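Local structure of sensor kinase CusS (Escherichia coli, 5KU5) at residues A[46-51]-A[132-137]; A[92-97]-A[109-114]; A[23-28]-A[37-42]. The protein senses copper and silver ions in the periplasm as a histidine kinase and activates the response regulator CusR by phosphorylation. All blocks are in the same frame, centred on the assembly; numbering follows the deposited sequence. Where two conformers were deposited one is given.

Contact 1 (A[46-51]-A[132-137]); sequences YSNVLI and IALSID. With AG (silver ion), chain E.
The carbonyl oxygen of A133 is gripped by one hydrogen bond and one weaker CA-H...O contact: L50 N donates to A133 O (2.9 Å), in the carbonyl plane, and V49 CA approaches A133 O at 3.2 Å. In return A133 N donates to L50 O at 2.7 Å, nearly along the C=O axis. S135 N donates to N48 O at 2.9 Å, carrying the antiparallel hydrogen bonding one residue past the strand, into the loop. The short strands run antiparallel at 163°. On the face carrying V49, I51, I132 and L134, V49 CG2 crosses obliquely onto L134 CD1 (3.7 Å), while V49 CG1, anti to the backbone N (chi1 173°), lies alongside I132 CG2 at 4.1 Å; N48 ND2 also rests on L134 CD1 (3.6 Å). L14 of helix 2-25 covers I132 and L134 there; on the other face L50 and A133 both touch W111. Before the strand, S47 O binds AG at 2.5 Å together with M96 and H108, and S47 OG bonds to E16 of the second subunit. The result is the antiparallel pairing of strands 49-54 and 125-135 in a PDC-fold sensor domain, one strand leading out of its silver site.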
ATOM      1  N   TYR A  46      -1.390  -7.540   5.962  1.00 29.37           N
ATOM      2  CA  TYR A  46      -0.442  -6.413   5.922  1.00 28.59           C
ATOM      3  C   TYR A  46       1.006  -6.842   6.179  1.00 27.85           C
ATOM      4  O   TYR A  46       1.276  -7.603   7.109  1.00 27.70           O
ATOM      5  CB  TYR A  46      -0.805  -5.325   6.953  1.00 28.64           C
ATOM      6  CG  TYR A  46      -2.079  -4.519   6.718  1.00 28.84           C
ATOM      7  CD1 TYR A  46      -2.612  -4.314   5.435  1.00 28.98           C
ATOM      8  CD2 TYR A  46      -2.724  -3.907   7.796  1.00 29.00           C
ATOM      9  CE1 TYR A  46      -3.765  -3.557   5.248  1.00 29.11           C
ATOM     10  CE2 TYR A  46      -3.875  -3.151   7.617  1.00 29.24           C
ATOM     11  CZ  TYR A  46      -4.392  -2.976   6.344  1.00 29.12           C
ATOM     12  OH  TYR A  46      -5.529  -2.221   6.175  1.00 28.82           O
ATOM     13  N   SER A  47       1.927  -6.319   5.369  1.00 27.08           N
ATOM     14  CA  SER A  47       3.364  -6.588   5.515  1.00 27.00           C
ATOM     15  C   SER A  47       4.097  -5.551   6.377  1.00 26.34           C
ATOM     16  O   SER A  47       5.124  -5.868   6.984  1.00 26.52           O
ATOM     17  CB  SER A  47       4.028  -6.640   4.136  1.00 27.31           C
ATOM     18  OG  SER A  47       4.185  -5.337   3.592  1.00 27.50           O
ATOM     19  N   ASN A  48       3.584  -4.320   6.406  1.00 25.73           N
ATOM     20  CA  ASN A  48       4.275  -3.183   7.036  1.00 25.15           C
ATOM     21  C   ASN A  48       3.387  -2.287   7.922  1.00 24.36           C
ATOM     22  O   ASN A  48       3.756  -1.145   8.215  1.00 24.05           O
ATOM     23  CB  ASN A  48       4.942  -2.345   5.936  1.00 25.33           C
ATOM     24  CG  ASN A  48       3.934  -1.685   4.998  1.00 25.91           C
ATOM     25  OD1 ASN A  48       2.789  -2.127   4.872  1.00 25.91           O
ATOM     26  ND2 ASN A  48       4.365  -0.626   4.331  1.00 26.19           N
ATOM     27  N   VAL A  49       2.234  -2.802   8.349  1.00 23.74           N
ATOM     28  CA  VAL A  49       1.275  -2.040   9.146  1.00 23.54           C
ATOM     29  C   VAL A  49       0.802  -2.880  10.334  1.00 23.63           C
ATOM     30  O   VAL A  49       0.498  -4.065  10.183  1.00 23.58           O
ATOM     31  CB  VAL A  49       0.057  -1.594   8.298  1.00 23.54           C
ATOM     32  CG1 VAL A  49      -1.032  -0.957   9.162  1.00 23.59           C
ATOM     33  CG2 VAL A  49       0.497  -0.625   7.212  1.00 23.66           C
ATOM     34  N   LEU A  50       0.762  -2.256  11.510  1.00 23.75           N
ATOM     35  CA  LEU A  50       0.148  -2.841  12.699  1.00 24.07           C
ATOM     36  C   LEU A  50      -1.022  -1.963  13.097  1.00 24.49           C
ATOM     37  O   LEU A  50      -0.957  -0.736  12.953  1.00 24.12           O
ATOM     38  CB  LEU A  50       1.143  -2.902  13.854  1.00 23.94           C
ATOM     39  CG  LEU A  50       2.353  -3.817  13.671  1.00 24.02           C
ATOM     40  CD1 LEU A  50       3.337  -3.589  14.807  1.00 24.15           C
ATOM     41  CD2 LEU A  50       1.938  -5.280  13.593  1.00 23.82           C
ATOM     42  N   ILE A  51      -2.096  -2.587  13.576  1.00 24.63           N
ATOM     43  CA  ILE A  51      -3.239  -1.841  14.089  1.00 25.42           C
ATOM     44  C   ILE A  51      -3.671  -2.378  15.451  1.00 25.89           C
ATOM     45  O   ILE A  51      -3.382  -3.525  15.802  1.00 25.42           O
ATOM     46  CB  ILE A  51      -4.430  -1.807  13.088  1.00 25.89           C
ATOM     47  CG1 ILE A  51      -5.202  -3.135  13.051  1.00 26.26           C
ATOM     48  CG2 ILE A  51      -3.959  -1.423  11.688  1.00 25.85           C
ATOM     49  CD1 ILE A  51      -6.476  -3.136  13.874  1.00 26.55           C
ATOM     50  N   ILE A 132      -3.399   3.016  14.220  1.00 24.56           N
ATOM     51  CA  ILE A 132      -2.750   2.530  12.996  1.00 23.64           C
ATOM     52  C   ILE A 132      -1.271   2.899  13.056  1.00 23.13           C
ATOM     53  O   ILE A 132      -0.952   4.064  13.259  1.00 22.83           O
ATOM     54  CB  ILE A 132      -3.348   3.186  11.725  1.00 23.73           C
ATOM     55  CG1 ILE A 132      -4.881   3.075  11.712  1.00 24.22           C
ATOM     56  CG2 ILE A 132      -2.759   2.547  10.467  1.00 23.54           C
ATOM     57  CD1 ILE A 132      -5.556   3.955  10.678  1.00 24.50           C
ATOM     58  N   ALA A 133      -0.389   1.917  12.859  1.00 22.11           N
ATOM     59  CA  ALA A 133       1.060   2.130  12.852  1.00 21.65           C
ATOM     60  C   ALA A 133       1.663   1.661  11.525  1.00 21.53           C
ATOM     61  O   ALA A 133       1.501   0.503  11.152  1.00 20.88           O
ATOM     62  CB  ALA A 133       1.700   1.388  14.015  1.00 21.53           C
ATOM     63  N   LEU A 134       2.359   2.565  10.831  1.00 21.70           N
ATOM     64  CA  LEU A 134       3.032   2.271   9.557  1.00 21.94           C
ATOM     65  C   LEU A 134       4.544   2.230   9.767  1.00 21.78           C
ATOM     66  O   LEU A 134       5.104   3.108  10.423  1.00 21.84           O
ATOM     67  CB  LEU A 134       2.691   3.341   8.511  1.00 22.18           C
ATOM     68  CG  LEU A 134       3.384   3.256   7.142  1.00 22.68           C
ATOM     69  CD1 LEU A 134       2.946   2.005   6.400  1.00 22.97           C
ATOM     70  CD2 LEU A 134       3.094   4.493   6.307  1.00 23.00           C
ATOM     71  N   SER A 135       5.199   1.223   9.189  1.00 21.72           N
ATOM     72  CA  SER A 135       6.647   1.049   9.333  1.00 21.75           C
ATOM     73  C   SER A 135       7.434   2.175   8.667  1.00 21.66           C
ATOM     74  O   SER A 135       7.181   2.514   7.511  1.00 21.21           O
ATOM     75  CB  SER A 135       7.101  -0.287   8.742  1.00 21.82           C
ATOM     76  OG  SER A 135       8.518  -0.370   8.728  1.00 22.13           O
ATOM     77  N   ILE A 136       8.394   2.730   9.403  1.00 22.19           N
ATOM     78  CA  ILE A 136       9.270   3.792   8.894  1.00 22.60           C
ATOM     79  C   ILE A 136      10.746   3.382   8.878  1.00 22.80           C
ATOM     80  O   ILE A 136      11.619   4.228   8.705  1.00 23.07           O
ATOM     81  CB  ILE A 136       9.078   5.112   9.687  1.00 22.83           C
ATOM     82  CG1 ILE A 136       9.574   4.998  11.136  1.00 23.18           C
ATOM     83  CG2 ILE A 136       7.614   5.515   9.673  1.00 22.91           C
ATOM     84  CD1 ILE A 136       9.583   6.315  11.886  1.00 23.41           C
ATOM     85  N   ASP A 137      11.025   2.090   9.032  1.00 23.21           N
ATOM     86  CA  ASP A 137      12.409   1.612   9.147  1.00 23.68           C
ATOM     87  C   ASP A 137      13.229   1.900   7.896  1.00 23.79           C
ATOM     88  O   ASP A 137      14.396   2.277   7.996  1.00 23.71           O
ATOM     89  CB  ASP A 137      12.455   0.116   9.460  1.00 23.83           C
ATOM     90  CG  ASP A 137      11.825  -0.213  10.794  1.00 23.80           C
ATOM     91  OD1 ASP A 137      10.583  -0.145  10.898  1.00 24.27           O
ATOM     92  OD2 ASP A 137      12.564  -0.549  11.740  1.00 23.94           O
TER
HETATM   93 AG    AG E 201       6.274  -5.818   9.191  1.00 24.55          AG

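Contact 2 (A[92-97]-A[109-114]); sequences SGPTMM and SNWRMI. With AG (silver ion), chain E.
The indole of W111 lies with its pyrrole and benzene edges against the loop 92-97, and P94 and M96 each cross it at about a right angle. At the pyrrole edge, W111 NE1 donates to P94 O (2.8 Å, N-H...O 159°); the acceptor is only 5° out of the ring plane and the donor lies in the carbonyl plane, so the bond fixes the rotation of the indole. A second, weaker grip on the same oxygen is the CA-H...O contact from S109 CA to P94 O at 3.4 Å. The peptide before P94 is cis, and P94 CD lies 3.9 Å from W111 NE1. At the benzene edge, M96 CB meets W111 CH2 at 3.9 Å. The M96 side chain has CG anti to the backbone N (chi1 -175°) and is extended beyond it, which carries the sulfur along the ring edge to the silver: M96 SD stands 5.3 Å from the centroid of the six-membered ring of W111, a Met-aromatic contact at the edge, and binds AG at 2.5 Å. An alanine at W111 would remove the N-H donor to P94 O and the ring edge beside M96, and would probably loosen the loop that presents the sulfur. At the outer end T95 OG1 packs against S109 CB (3.5 Å), while N110 ND2 and S109 N both bond to D137 OD2. L50 of strand 49-54 packs on P94 and M96. With the carbonyl of S47 and H108 ND1 completing the site, the thioether of M96 supplies a soft donor suited to silver, and the indole edge beside it is likely to restrict where that sulfur can stand.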
ATOM      1  N   SER A  92       9.185   3.722  18.816  1.00 28.72           N
ATOM      2  CA  SER A  92      10.440   2.979  18.622  1.00 29.07           C
ATOM      3  C   SER A  92      10.282   1.479  18.946  1.00 28.95           C
ATOM      4  O   SER A  92      11.263   0.781  19.207  1.00 30.27           O
ATOM      5  CB  SER A  92      11.557   3.607  19.458  1.00 29.38           C
ATOM      6  OG  SER A  92      11.336   3.415  20.842  1.00 30.31           O
ATOM      7  N   GLY A  93       9.041   0.998  18.922  1.00 28.38           N
ATOM      8  CA  GLY A  93       8.709  -0.421  19.048  1.00 27.08           C
ATOM      9  C   GLY A  93       7.209  -0.546  18.846  1.00 26.49           C
ATOM     10  O   GLY A  93       6.527   0.474  18.717  1.00 26.30           O
ATOM     11  N   PRO A  94       6.671  -1.776  18.817  1.00 25.58           N
ATOM     12  CA  PRO A  94       7.330  -3.066  18.965  1.00 25.30           C
ATOM     13  C   PRO A  94       8.001  -3.541  17.682  1.00 24.96           C
ATOM     14  O   PRO A  94       7.904  -2.884  16.639  1.00 24.00           O
ATOM     15  CB  PRO A  94       6.166  -4.001  19.299  1.00 25.56           C
ATOM     16  CG  PRO A  94       5.009  -3.417  18.576  1.00 25.67           C
ATOM     17  CD  PRO A  94       5.224  -1.930  18.571  1.00 25.55           C
ATOM     18  N   THR A  95       8.669  -4.686  17.780  1.00 24.76           N
ATOM     19  CA  THR A  95       9.182  -5.397  16.617  1.00 25.13           C
ATOM     20  C   THR A  95       8.059  -6.260  16.027  1.00 25.55           C
ATOM     21  O   THR A  95       7.365  -6.968  16.756  1.00 25.23           O
ATOM     22  CB  THR A  95      10.390  -6.278  16.987  1.00 25.00           C
ATOM     23  OG1 THR A  95      11.436  -5.449  17.509  1.00 25.15           O
ATOM     24  CG2 THR A  95      10.915  -7.049  15.769  1.00 24.75           C
ATOM     25  N   MET A  96       7.881  -6.175  14.711  1.00 26.40           N
ATOM     26  CA  MET A  96       6.943  -7.024  13.987  1.00 27.06           C
ATOM     27  C   MET A  96       7.712  -8.204  13.419  1.00 28.24           C
ATOM     28  O   MET A  96       8.724  -8.008  12.745  1.00 28.63           O
ATOM     29  CB  MET A  96       6.282  -6.248  12.846  1.00 26.62           C
ATOM     30  CG  MET A  96       5.206  -7.028  12.107  1.00 26.43           C
ATOM     31  SD  MET A  96       4.403  -6.067  10.814  1.00 26.27           S
ATOM     32  CE  MET A  96       3.480  -7.361   9.985  1.00 26.17           C
ATOM     33  N   MET A  97       7.227  -9.418  13.689  1.00 29.30           N
ATOM     34  CA  MET A  97       7.823 -10.636  13.135  0.50 29.24           C
ATOM     35  C   MET A  97       7.649 -10.618  11.621  1.00 29.08           C
ATOM     36  O   MET A  97       6.552 -10.355  11.122  1.00 29.15           O
ATOM     37  CB  MET A  97       7.163 -11.888  13.733  0.50 29.62           C
ATOM     38  CG  MET A  97       7.680 -13.222  13.195  0.50 29.63           C
ATOM     39  SD  MET A  97       9.475 -13.406  13.268  0.50 29.88           S
ATOM     40  CE  MET A  97       9.740 -13.534  15.034  0.50 29.66           C
ATOM     41  N   SER A 109      10.777  -2.340  13.362  1.00 26.75           N
ATOM     42  CA  SER A 109      10.564  -1.937  14.758  1.00 26.51           C
ATOM     43  C   SER A 109      10.359  -0.427  14.998  1.00 25.79           C
ATOM     44  O   SER A 109      10.418   0.018  16.145  1.00 26.23           O
ATOM     45  CB  SER A 109      11.717  -2.464  15.622  1.00 26.67           C
ATOM     46  OG  SER A 109      12.939  -1.838  15.285  1.00 27.18           O
ATOM     47  N   ASN A 110      10.095   0.348  13.945  1.00 25.19           N
ATOM     48  CA  ASN A 110       9.888   1.803  14.065  1.00 24.93           C
ATOM     49  C   ASN A 110       8.671   2.240  13.273  1.00 24.32           C
ATOM     50  O   ASN A 110       8.502   1.824  12.127  1.00 24.67           O
ATOM     51  CB  ASN A 110      11.114   2.569  13.579  1.00 24.97           C
ATOM     52  CG  ASN A 110      12.338   2.297  14.422  1.00 24.90           C
ATOM     53  OD1 ASN A 110      12.478   2.826  15.524  1.00 25.32           O
ATOM     54  ND2 ASN A 110      13.229   1.461  13.910  1.00 24.80           N
ATOM     55  N   TRP A 111       7.836   3.091  13.874  1.00 23.82           N
ATOM     56  CA  TRP A 111       6.488   3.347  13.355  1.00 23.49           C
ATOM     57  C   TRP A 111       6.073   4.816  13.420  1.00 23.83           C
ATOM     58  O   TRP A 111       6.452   5.540  14.344  1.00 23.63           O
ATOM     59  CB  TRP A 111       5.457   2.502  14.123  1.00 23.15           C
ATOM     60  CG  TRP A 111       5.881   1.083  14.318  1.00 22.84           C
ATOM     61  CD1 TRP A 111       6.620   0.589  15.350  1.00 22.88           C
ATOM     62  CD2 TRP A 111       5.626  -0.018  13.440  1.00 22.98           C
ATOM     63  NE1 TRP A 111       6.833  -0.756  15.178  1.00 23.37           N
ATOM     64  CE2 TRP A 111       6.236  -1.155  14.010  1.00 23.00           C
ATOM     65  CE3 TRP A 111       4.934  -0.156  12.228  1.00 22.86           C
ATOM     66  CZ2 TRP A 111       6.178  -2.420  13.411  1.00 22.94           C
ATOM     67  CZ3 TRP A 111       4.872  -1.414  11.630  1.00 22.82           C
ATOM     68  CH2 TRP A 111       5.493  -2.530  12.226  1.00 23.01           C
ATOM     69  N   ARG A 112       5.297   5.236  12.419  1.00 23.85           N
ATOM     70  CA  ARG A 112       4.503   6.461  12.488  1.00 23.86           C
ATOM     71  C   ARG A 112       3.094   6.027  12.844  1.00 24.11           C
ATOM     72  O   ARG A 112       2.514   5.187  12.140  1.00 23.36           O
ATOM     73  CB  ARG A 112       4.504   7.231  11.163  1.00 24.17           C
ATOM     74  CG  ARG A 112       5.497   8.374  11.145  1.00 24.43           C
ATOM     75  CD  ARG A 112       5.383   9.254   9.911  1.00 24.66           C
ATOM     76  NE  ARG A 112       6.403  10.300   9.991  1.00 24.95           N
ATOM     77  CZ  ARG A 112       7.662  10.204   9.562  1.00 25.03           C
ATOM     78  NH1 ARG A 112       8.115   9.119   8.934  1.00 25.32           N
ATOM     79  NH2 ARG A 112       8.479  11.236   9.746  1.00 25.50           N
ATOM     80  N   MET A 113       2.553   6.601  13.923  1.00 24.12           N
ATOM     81  CA  MET A 113       1.254   6.199  14.461  0.50 23.94           C
ATOM     82  C   MET A 113       0.260   7.354  14.460  1.00 24.47           C
ATOM     83  O   MET A 113       0.619   8.490  14.773  1.00 24.38           O
ATOM     84  CB  MET A 113       1.413   5.656  15.887  0.50 23.41           C
ATOM     85  CG  MET A 113       0.131   5.107  16.507  0.50 22.89           C
ATOM     86  SD  MET A 113      -0.856   6.340  17.386  0.50 22.26           S
ATOM     87  CE  MET A 113       0.165   6.628  18.829  0.50 22.30           C
ATOM     88  N   ILE A 114      -0.988   7.041  14.113  1.00 24.67           N
ATOM     89  CA  ILE A 114      -2.123   7.943  14.275  1.00 25.08           C
ATOM     90  C   ILE A 114      -3.258   7.149  14.908  1.00 25.72           C
ATOM     91  O   ILE A 114      -3.215   5.914  14.947  1.00 25.70           O
ATOM     92  CB  ILE A 114      -2.601   8.560  12.939  1.00 25.30           C
ATOM     93  CG1 ILE A 114      -2.970   7.482  11.909  1.00 25.30           C
ATOM     94  CG2 ILE A 114      -1.532   9.486  12.375  1.00 25.55           C
ATOM     95  CD1 ILE A 114      -3.867   7.995  10.805  1.00 25.58           C
TER
HETATM   96 AG    AG E 201       6.274  -5.818   9.191  1.00 24.55          AG

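Contact 3 (A[23-28]-A[37-42]); sequences RVLNHP and MTLEDI
Apolar contacts carry the whole of this meeting, and V24 is at its middle. Its two methyls divide the work: V24 CG1, anti to the backbone N (chi1 166°), sits over T38 and L39, 3.9 Å from T38 CG2 and 3.7 Å from the backbone L39 N, while V24 CG2 meets I42 CD1 tip to tip at 3.6 Å. T38 and I42 lie one helical turn apart, so V24 spans a full turn of the second helix. Beside it, L25 and L39 cross obliquely with paired branches: L25 CD2 touches L39 CD2 at 4.0 Å and L25 CD1 touches L39 CD1 at 4.1 Å. L39 gets there with CG anti to its backbone N (chi1 176°). Both leucines also pack on L53 of strand 49-54, so the pair joins both helices to the sheet.

No hydrogen bond crosses the contact. D41 N bonds to M37 O at 3.0 Å and I42 N to T38 O at 3.1 Å, which keeps T38 and I42 in helical step, and T38 OG1 bonds to R34 O a turn earlier. H27 O is bonded to R35, tying the connection between the helices. This is the side-chain packing of two consecutive helices, 2-25 and 32-44, on one face of the antiparallel sheet of the PDC-type sensor domain.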
ATOM      1  N   ARG A  23     -14.449   2.373   6.837  1.00 31.70           N
ATOM      2  CA  ARG A  23     -15.570   1.767   6.102  1.00 32.98           C
ATOM      3  C   ARG A  23     -15.866   0.351   6.588  1.00 32.15           C
ATOM      4  O   ARG A  23     -17.023  -0.002   6.818  1.00 32.15           O
ATOM      5  CB  ARG A  23     -15.280   1.716   4.599  1.00 35.04           C
ATOM      6  CG  ARG A  23     -15.294   3.061   3.896  1.00 37.86           C
ATOM      7  CD  ARG A  23     -14.538   2.991   2.575  1.00 40.43           C
ATOM      8  NE  ARG A  23     -14.941   4.056   1.649  1.00 43.33           N
ATOM      9  CZ  ARG A  23     -15.588   3.897   0.487  1.00 45.49           C
ATOM     10  NH1 ARG A  23     -15.944   2.694   0.027  1.00 46.06           N
ATOM     11  NH2 ARG A  23     -15.884   4.975  -0.242  1.00 46.38           N
ATOM     12  N   VAL A  24     -14.811  -0.450   6.736  1.00 31.43           N
ATOM     13  CA  VAL A  24     -14.925  -1.831   7.221  1.00 30.94           C
ATOM     14  C   VAL A  24     -15.653  -1.868   8.570  1.00 31.05           C
ATOM     15  O   VAL A  24     -16.592  -2.638   8.743  1.00 30.53           O
ATOM     16  CB  VAL A  24     -13.530  -2.511   7.333  1.00 30.78           C
ATOM     17  CG1 VAL A  24     -13.577  -3.803   8.150  1.00 30.57           C
ATOM     18  CG2 VAL A  24     -12.963  -2.795   5.949  1.00 30.68           C
ATOM     19  N   LEU A  25     -15.235  -1.010   9.498  1.00 31.64           N
ATOM     20  CA  LEU A  25     -15.724  -1.066  10.882  1.00 32.44           C
ATOM     21  C   LEU A  25     -17.094  -0.411  11.150  1.00 33.37           C
ATOM     22  O   LEU A  25     -17.625  -0.560  12.250  1.00 34.14           O
ATOM     23  CB  LEU A  25     -14.653  -0.534  11.845  1.00 31.84           C
ATOM     24  CG  LEU A  25     -13.475  -1.508  12.016  1.00 31.49           C
ATOM     25  CD1 LEU A  25     -12.251  -0.819  12.602  1.00 31.38           C
ATOM     26  CD2 LEU A  25     -13.869  -2.706  12.873  1.00 31.37           C
ATOM     27  N   ASN A  26     -17.663   0.297  10.172  1.00 34.51           N
ATOM     28  CA  ASN A  26     -19.064   0.750  10.270  1.00 35.46           C
ATOM     29  C   ASN A  26     -19.911   0.394   9.036  1.00 34.76           C
ATOM     30  O   ASN A  26     -20.882   1.086   8.721  1.00 34.38           O
ATOM     31  CB  ASN A  26     -19.137   2.255  10.619  1.00 36.12           C
ATOM     32  CG  ASN A  26     -18.760   3.171   9.456  1.00 37.40           C
ATOM     33  OD1 ASN A  26     -18.346   2.721   8.386  1.00 37.91           O
ATOM     34  ND2 ASN A  26     -18.917   4.476   9.668  1.00 38.30           N
ATOM     35  N   HIS A  27     -19.559  -0.703   8.366  1.00 34.83           N
ATOM     36  CA  HIS A  27     -20.249  -1.121   7.147  1.00 35.18           C
ATOM     37  C   HIS A  27     -21.721  -1.440   7.463  1.00 35.56           C
ATOM     38  O   HIS A  27     -21.991  -2.253   8.349  1.00 34.71           O
ATOM     39  CB  HIS A  27     -19.561  -2.340   6.527  1.00 35.40           C
ATOM     40  CG  HIS A  27     -19.980  -2.611   5.119  1.00 36.28           C
ATOM     41  ND1 HIS A  27     -21.139  -3.286   4.805  1.00 36.57           N
ATOM     42  CD2 HIS A  27     -19.402  -2.287   3.938  1.00 36.50           C
ATOM     43  CE1 HIS A  27     -21.255  -3.375   3.493  1.00 36.45           C
ATOM     44  NE2 HIS A  27     -20.214  -2.776   2.943  1.00 36.76           N
ATOM     45  N   PRO A  28     -22.670  -0.796   6.747  1.00 35.99           N
ATOM     46  CA  PRO A  28     -24.094  -0.811   7.139  1.00 36.58           C
ATOM     47  C   PRO A  28     -24.797  -2.176   7.089  1.00 37.03           C
ATOM     48  O   PRO A  28     -25.672  -2.441   7.914  1.00 37.60           O
ATOM     49  CB  PRO A  28     -24.739   0.155   6.135  1.00 36.02           C
ATOM     50  CG  PRO A  28     -23.858   0.096   4.942  1.00 35.92           C
ATOM     51  CD  PRO A  28     -22.468  -0.061   5.483  1.00 35.83           C
ATOM     52  N   MET A  37     -14.438  -9.600  11.805  1.00 30.17           N
ATOM     53  CA  MET A  37     -13.903 -10.694  10.993  1.00 31.29           C
ATOM     54  C   MET A  37     -13.286 -10.151   9.702  1.00 30.38           C
ATOM     55  O   MET A  37     -12.193 -10.567   9.308  1.00 30.02           O
ATOM     56  CB  MET A  37     -15.009 -11.704  10.669  1.00 33.08           C
ATOM     57  CG  MET A  37     -14.518 -13.018  10.088  1.00 34.39           C
ATOM     58  SD  MET A  37     -15.827 -14.256   9.973  1.00 36.90           S
ATOM     59  CE  MET A  37     -16.219 -14.506  11.705  1.00 36.37           C
ATOM     60  N   THR A  38     -13.991  -9.218   9.061  1.00 29.50           N
ATOM     61  CA  THR A  38     -13.491  -8.526   7.870  1.00 29.18           C
ATOM     62  C   THR A  38     -12.197  -7.755   8.163  1.00 28.87           C
ATOM     63  O   THR A  38     -11.249  -7.824   7.384  1.00 28.80           O
ATOM     64  CB  THR A  38     -14.546  -7.551   7.299  1.00 28.80           C
ATOM     65  OG1 THR A  38     -15.794  -8.237   7.127  1.00 28.75           O
ATOM     66  CG2 THR A  38     -14.095  -6.971   5.962  1.00 28.52           C
ATOM     67  N   LEU A  39     -12.174  -7.029   9.282  1.00 29.07           N
ATOM     68  CA  LEU A  39     -10.979  -6.306   9.738  1.00 29.47           C
ATOM     69  C   LEU A  39      -9.772  -7.234   9.860  1.00 29.80           C
ATOM     70  O   LEU A  39      -8.703  -6.949   9.319  1.00 29.59           O
ATOM     71  CB  LEU A  39     -11.241  -5.636  11.093  1.00 29.47           C
ATOM     72  CG  LEU A  39     -10.064  -4.918  11.772  1.00 29.62           C
ATOM     73  CD1 LEU A  39      -9.721  -3.650  11.005  1.00 29.90           C
ATOM     74  CD2 LEU A  39     -10.353  -4.607  13.235  1.00 29.37           C
ATOM     75  N   GLU A  40      -9.964  -8.334  10.581  1.00 30.44           N
ATOM     76  CA  GLU A  40      -8.905  -9.313  10.835  1.00 31.24           C
ATOM     77  C   GLU A  40      -8.377  -9.945   9.542  1.00 31.02           C
ATOM     78  O   GLU A  40      -7.167 -10.121   9.392  1.00 30.82           O
ATOM     79  CB  GLU A  40      -9.417 -10.391  11.797  1.00 31.94           C
ATOM     80  CG  GLU A  40      -8.362 -11.381  12.270  1.00 33.03           C
ATOM     81  CD  GLU A  40      -8.846 -12.283  13.393  1.00 33.66           C
ATOM     82  OE1 GLU A  40      -8.431 -13.458  13.412  1.00 34.64           O
ATOM     83  OE2 GLU A  40      -9.632 -11.828  14.258  1.00 33.53           O
ATOM     84  N   ASP A  41      -9.284 -10.271   8.620  1.00 30.97           N
ATOM     85  CA  ASP A  41      -8.914 -10.817   7.308  1.00 30.76           C
ATOM     86  C   ASP A  41      -8.028  -9.854   6.510  1.00 30.95           C
ATOM     87  O   ASP A  41      -7.034 -10.275   5.918  1.00 31.32           O
ATOM     88  CB  ASP A  41     -10.167 -11.160   6.493  1.00 30.67           C
ATOM     89  CG  ASP A  41      -9.841 -11.856   5.176  1.00 30.49           C
ATOM     90  OD1 ASP A  41      -9.310 -12.984   5.210  1.00 30.21           O
ATOM     91  OD2 ASP A  41     -10.118 -11.277   4.106  1.00 30.85           O
ATOM     92  N   ILE A  42      -8.396  -8.574   6.502  1.00 31.01           N
ATOM     93  CA  ILE A  42      -7.615  -7.535   5.819  1.00 31.46           C
ATOM     94  C   ILE A  42      -6.275  -7.289   6.520  1.00 31.33           C
ATOM     95  O   ILE A  42      -5.221  -7.320   5.885  1.00 31.48           O
ATOM     96  CB  ILE A  42      -8.410  -6.205   5.713  1.00 31.62           C
ATOM     97  CG1 ILE A  42      -9.603  -6.384   4.762  1.00 31.47           C
ATOM     98  CG2 ILE A  42      -7.519  -5.056   5.233  1.00 31.67           C
ATOM     99  CD1 ILE A  42     -10.645  -5.288   4.846  1.00 31.45           C
TER

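From the N terminus, contact 3 comes first, closing the short connection between helix 2-25 and helix 32-44. It is complete before contact 1 opens just beyond the second helix, so the two are in series; they meet where L39 CD2 lies 4.2 Å from I51 CD1. Contact 1 then closes a long loop from 46-51 to 132-137, and contact 2 is nested inside it, closing the excursion between strands 89-91 and 111-122. Strand 111-122 adjoins strand 125-135, so contacts 1 and 2 share a sheet, joined by R112 N to L134 O, and both reach the same silver ion. Contact 3 lies on the other side of the chain's centre from contact 2.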